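Local coordinates for anti-sigma-E factor ChrR (Rhodobacter sphaeroides, PDB 2Z2S), which holds the extracytoplasmic function sigma factor sigma-E inactive through a zinc-binding N-terminal domain and responds to singlet oxygen through a C-terminal cupin-like domain, at residues V28-S33 with P91-D96. Residues are numbered along the deposited sequence; the frame is centred on the assembly and turned at random.
Sequences VATHLS and PAPLAD. With ZN (zinc ion), chain I.
Thr30 sets its side chain against Pro93 and Leu94, where the last turns of helix 22-32 meet segment 91-96, in the region required for the response to singlet oxygen: a worked example of an interface of van der Waals contacts, several of them oxygen against carbon. From CB the threonine forks. Its hydroxyl branch sits beside the backbone N and anti to the carbonyl carbon (chi1 -64°), and OG1 there comes to 3.4 Å from CD of Pro93 and 3.6 Å from CB of Leu94. Both neighbours are carbons; OG1 has its hydrogen bond with the carbonyl oxygen of Leu26, one turn earlier in the same helix. CG2, the other branch, lies anti to the backbone N, while the side chain as a whole also packs on Leu150 of strand 147-151.

Beside it the methyl of Ala92 points at the helix backbone, near CA of Thr30 and the carbonyl oxygen of Ala29. The same oxygen accepts the amide of Ser33, a bond of the helix's last turn. From the neighbouring position, CB of Ala29 meets the ring of Pro93 more loosely, at 4.3 Å from CG. Ser33 and the methyl of Ala92 are modelled too close, which makes the details there doubtful.

His31 turns from this surface toward the metal: CG is anti to the backbone N (chi1 180°) and NE2 binds the zinc ion at 2.0 Å, with His6, Cys35 and Cys38 completing the site. One helix thus carries a zinc ligand on one side and, on another, the contact with 91-96, against which the chain of another protein also packs. Chemically, van der Waals contact without hydrogen bonds between the two segments joins the anti-sigma region to the singlet-oxygen-responsive region here, with the threonine hydroxyl satisfied inside its helix rather than across the interface.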
ATOM      1  N   VAL B  28       7.043  -0.790  -5.630  1.00 21.04           N
ATOM      2  CA  VAL B  28       5.830  -1.578  -5.539  1.00 22.66           C
ATOM      3  C   VAL B  28       4.585  -0.699  -5.586  1.00 23.63           C
ATOM      4  O   VAL B  28       3.634  -0.987  -6.316  1.00 23.40           O
ATOM      5  CB  VAL B  28       5.810  -2.398  -4.263  1.00 21.17           C
ATOM      6  CG1 VAL B  28       4.485  -3.111  -4.128  1.00 22.43           C
ATOM      7  CG2 VAL B  28       6.923  -3.400  -4.300  1.00 23.61           C
ATOM      8  N   ALA B  29       4.595   0.382  -4.817  1.00 23.16           N
ATOM      9  CA  ALA B  29       3.452   1.284  -4.795  1.00 23.43           C
ATOM     10  C   ALA B  29       3.279   2.104  -6.077  1.00 23.42           C
ATOM     11  O   ALA B  29       2.174   2.537  -6.374  1.00 24.55           O
ATOM     12  CB  ALA B  29       3.533   2.213  -3.584  1.00 22.57           C
ATOM     13  N   THR B  30       4.342   2.330  -6.843  1.00 23.39           N
ATOM     14  CA  THR B  30       4.165   3.099  -8.064  1.00 23.30           C
ATOM     15  C   THR B  30       3.505   2.177  -9.054  1.00 23.80           C
ATOM     16  O   THR B  30       2.704   2.596  -9.893  1.00 22.73           O
ATOM     17  CB  THR B  30       5.484   3.621  -8.655  1.00 23.67           C
ATOM     18  OG1 THR B  30       6.093   4.538  -7.737  1.00 22.81           O
ATOM     19  CG2 THR B  30       5.200   4.389  -9.947  1.00 23.11           C
ATOM     20  N   HIS B  31       3.829   0.900  -8.954  1.00 25.52           N
ATOM     21  CA  HIS B  31       3.201  -0.046  -9.846  1.00 26.83           C
ATOM     22  C   HIS B  31       1.736  -0.066  -9.449  1.00 27.35           C
ATOM     23  O   HIS B  31       0.867   0.098 -10.296  1.00 28.86           O
ATOM     24  CB  HIS B  31       3.799  -1.440  -9.686  1.00 26.41           C
ATOM     25  CG  HIS B  31       3.180  -2.454 -10.589  1.00 28.07           C
ATOM     26  ND1 HIS B  31       3.243  -2.364 -11.963  1.00 29.26           N
ATOM     27  CD2 HIS B  31       2.467  -3.575 -10.317  1.00 28.64           C
ATOM     28  CE1 HIS B  31       2.598  -3.386 -12.500  1.00 28.48           C
ATOM     29  NE2 HIS B  31       2.119  -4.135 -11.522  1.00 28.93           N
ATOM     30  N   LEU B  32       1.469  -0.230  -8.152  1.00 27.26           N
ATOM     31  CA  LEU B  32       0.098  -0.286  -7.655  1.00 28.03           C
ATOM     32  C   LEU B  32      -0.761   0.869  -8.128  1.00 30.08           C
ATOM     33  O   LEU B  32      -1.959   0.701  -8.365  1.00 33.25           O
ATOM     34  CB  LEU B  32       0.046  -0.350  -6.119  1.00 24.82           C
ATOM     35  CG  LEU B  32       0.531  -1.612  -5.383  1.00 24.17           C
ATOM     36  CD1 LEU B  32       0.083  -1.547  -3.945  1.00 22.37           C
ATOM     37  CD2 LEU B  32      -0.012  -2.869  -6.029  1.00 21.69           C
ATOM     38  N   SER B  33      -0.184   2.048  -8.285  1.00 29.73           N
ATOM     39  CA  SER B  33      -1.028   3.137  -8.743  1.00 29.85           C
ATOM     40  C   SER B  33      -1.120   3.196 -10.260  1.00 27.49           C
ATOM     41  O   SER B  33      -1.767   4.088 -10.798  1.00 27.69           O
ATOM     42  CB  SER B  33      -0.515   4.465  -8.233  1.00 30.75           C
ATOM     43  OG  SER B  33       0.496   4.891  -9.103  1.00 34.17           O
ATOM     44  N   PRO B  91       3.312   9.277 -11.130  1.00 52.16           N
ATOM     45  CA  PRO B  91       2.173   9.621 -10.272  1.00 51.86           C
ATOM     46  C   PRO B  91       1.865   9.078  -8.856  1.00 50.86           C
ATOM     47  O   PRO B  91       1.487   9.865  -7.984  1.00 50.88           O
ATOM     48  CB  PRO B  91       1.015   9.335 -11.199  1.00 52.42           C
ATOM     49  CG  PRO B  91       1.484   7.987 -11.834  1.00 52.31           C
ATOM     50  CD  PRO B  91       3.011   8.063 -11.913  1.00 52.54           C
ATOM     51  N   ALA B  92       2.004   7.777  -8.610  1.00 49.83           N
ATOM     52  CA  ALA B  92       1.622   7.252  -7.294  1.00 48.83           C
ATOM     53  C   ALA B  92       2.227   8.050  -6.136  1.00 47.35           C
ATOM     54  O   ALA B  92       1.540   8.844  -5.493  1.00 48.26           O
ATOM     55  CB  ALA B  92       1.941   5.749  -7.191  1.00 47.77           C
ATOM     56  N   PRO B  93       3.485   7.788  -5.801  1.00 46.28           N
ATOM     57  CA  PRO B  93       4.129   8.523  -4.729  1.00 45.59           C
ATOM     58  C   PRO B  93       5.388   9.066  -5.397  1.00 44.42           C
ATOM     59  O   PRO B  93       5.843  10.155  -5.096  1.00 45.38           O
ATOM     60  CB  PRO B  93       4.395   7.436  -3.694  1.00 45.51           C
ATOM     61  CG  PRO B  93       4.662   6.261  -4.484  1.00 46.03           C
ATOM     62  CD  PRO B  93       4.039   6.428  -5.847  1.00 46.40           C
ATOM     63  N   LEU B  94       5.936   8.286  -6.321  1.00 42.88           N
ATOM     64  CA  LEU B  94       7.117   8.667  -7.085  1.00 43.02           C
ATOM     65  C   LEU B  94       7.169  10.182  -7.293  1.00 43.69           C
ATOM     66  O   LEU B  94       8.232  10.795  -7.219  1.00 42.73           O
ATOM     67  CB  LEU B  94       7.086   7.939  -8.438  1.00 41.27           C
ATOM     68  CG  LEU B  94       8.276   7.905  -9.400  1.00 38.27           C
ATOM     69  CD1 LEU B  94       7.995   8.798 -10.574  1.00 37.92           C
ATOM     70  CD2 LEU B  94       9.542   8.306  -8.675  1.00 36.78           C
ATOM     71  N   ALA B  95       6.004  10.777  -7.526  1.00 45.46           N
ATOM     72  CA  ALA B  95       5.881  12.213  -7.746  1.00 47.40           C
ATOM     73  C   ALA B  95       6.408  13.029  -6.561  1.00 48.86           C
ATOM     74  O   ALA B  95       6.805  14.180  -6.716  1.00 48.65           O
ATOM     75  CB  ALA B  95       4.415  12.570  -8.037  1.00 45.46           C
ATOM     76  N   ASP B  96       6.423  12.438  -5.377  1.00 50.88           N
ATOM     77  CA  ASP B  96       6.906  13.146  -4.213  1.00 52.92           C
ATOM     78  C   ASP B  96       8.423  13.179  -4.226  1.00 54.26           C
ATOM     79  O   ASP B  96       9.023  14.070  -3.646  1.00 54.87           O
ATOM     80  CB  ASP B  96       6.437  12.458  -2.925  1.00 54.27           C
ATOM     81  CG  ASP B  96       4.953  12.093  -2.954  1.00 56.63           C
ATOM     82  OD1 ASP B  96       4.171  12.809  -3.625  1.00 57.04           O
ATOM     83  OD2 ASP B  96       4.567  11.101  -2.291  1.00 56.92           O
TER
HETATM   84 ZN    ZN I 204       0.422  -5.164 -11.736  1.00 49.79          ZN